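Local coordinates for protein nicotinate-nucleotide pyrophosphorylase (Ehrlichia chaffeensis, PDB 3L0G) that probably converts quinolinate to nicotinate mononucleotide, the phosphoribosyl-transfer and decarboxylation step that feeds NAD biosynthesis, at residues Lys152-Pro155 against Gly156-Met159. Sequence-based numbering, arbitrary orientation.
Sequences KTTP and GLRM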
# COMPACT_ATOMS: atom_id res chain seq x y z
N LYS C 152 11.34 3.80 17.77
CA LYS C 152 12.62 3.60 17.12
C LYS C 152 12.58 2.23 16.48
O LYS C 152 13.33 1.30 16.84
CB LYS C 152 13.75 3.71 18.13
CG LYS C 152 13.87 5.07 18.75
CD LYS C 152 14.80 5.03 19.95
CE LYS C 152 15.29 6.41 20.32
NZ LYS C 152 15.47 6.53 21.77
N THR C 153 11.69 2.13 15.50
CA THR C 153 11.49 0.93 14.73
C THR C 153 12.18 1.06 13.36
O THR C 153 12.67 2.12 12.97
CB THR C 153 9.96 0.71 14.62
OG1 THR C 153 9.34 1.94 14.21
CG2 THR C 153 9.36 0.33 15.99
N THR C 154 12.20 -0.05 12.63
CA THR C 154 12.74 -0.10 11.29
C THR C 154 11.76 0.63 10.36
O THR C 154 10.56 0.36 10.40
CB THR C 154 12.90 -1.57 10.84
OG1 THR C 154 13.50 -2.33 11.90
CG2 THR C 154 13.72 -1.71 9.55
N PRO C 155 12.27 1.60 9.56
CA PRO C 155 11.44 2.37 8.65
C PRO C 155 10.62 1.50 7.74
O PRO C 155 11.16 0.61 7.09
CB PRO C 155 12.45 3.21 7.87
CG PRO C 155 13.53 3.48 8.92
CD PRO C 155 13.66 2.13 9.62
N GLY C 156 9.32 1.74 7.72
CA GLY C 156 8.40 0.94 6.93
C GLY C 156 7.87 -0.30 7.60
O GLY C 156 6.96 -0.93 7.08
N LEU C 157 8.46 -0.68 8.73
CA LEU C 157 8.02 -1.84 9.50
C LEU C 157 7.55 -1.52 10.92
O LEU C 157 7.68 -2.36 11.83
CB LEU C 157 9.16 -2.85 9.55
CG LEU C 157 9.68 -3.32 8.17
CD1 LEU C 157 10.85 -4.29 8.30
CD2 LEU C 157 8.58 -3.98 7.34
N ARG C 158 6.99 -0.33 11.12
CA ARG C 158 6.54 0.06 12.45
C ARG C 158 5.64 -0.99 13.05
O ARG C 158 5.78 -1.39 14.22
CB ARG C 158 5.75 1.38 12.39
CG ARG C 158 4.93 1.73 13.64
CD ARG C 158 5.76 1.90 14.91
NE ARG C 158 6.85 2.84 14.73
CZ ARG C 158 6.70 4.15 14.54
NH1 ARG C 158 5.50 4.74 14.55
NH2 ARG C 158 7.78 4.89 14.34
N MET C 159 4.66 -1.41 12.25
CA MET C 159 3.61 -2.26 12.81
C MET C 159 4.13 -3.69 12.93
O MET C 159 3.85 -4.34 13.92
CB MET C 159 2.29 -2.15 12.00
CG MET C 159 1.57 -0.80 12.16
SD MET C 159 1.26 -0.34 13.90
CE MET C 159 0.05 -1.63 14.32
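Arg-158 reaches back to Thr-153 across a tight turn and takes hold of its hydroxyl with the edge of the guanidinium. The main bond runs from NE of Arg-158 to OG1 of Thr-153 at 2.7 Å; it is nearly straight, and OG1 lies close to the guanidinium plane. NH2 of Arg-158 adds a weak second bond to the same OG1 at 3.3 Å. CG stands anti to the arginine's own backbone N, and the chain then bends at chi2 (61°) and chi3 (53°), folding the guanidinium toward the loop, where the two side chains cross at about a right angle. CG2 of Thr-153 packs beside the arginine, 4.1 Å from its CD. NH1 turns elsewhere, to Asp-175 O and, in a salt bridge, to Asp-37 of the second subunit.

Between these two residues the chain makes a type II beta turn, Thr-154 to Leu-157, closed by the bond from Leu-157 N to Thr-154 O at 2.9 Å. Gly-156 takes the third place, in the left-handed region (phi 88°) usual there in a type II turn. On the turn's flank Thr-154 and Leu-157 point the same way, CG2 of the former 4.1 Å from CD1 of the latter; both rest on His-125 of helix 116-139, and the Thr-154 hydroxyl bonds to Asp-161.

Within these eight residues the two ends stay apart: Met-159 is exposed and Lys-152 partly so, and in each CB leaves CA away from the facing segment. Glu-36 of the second subunit accepts bonds from the backbone N of Gly-156 and Arg-158, tying the turn into the subunit interface. The whole is a type II Pro-Gly turn joining strand 146-148, at an edge of the C-terminal domain's parallel sheet, to helix 158-167, with Leu-157 as N-cap.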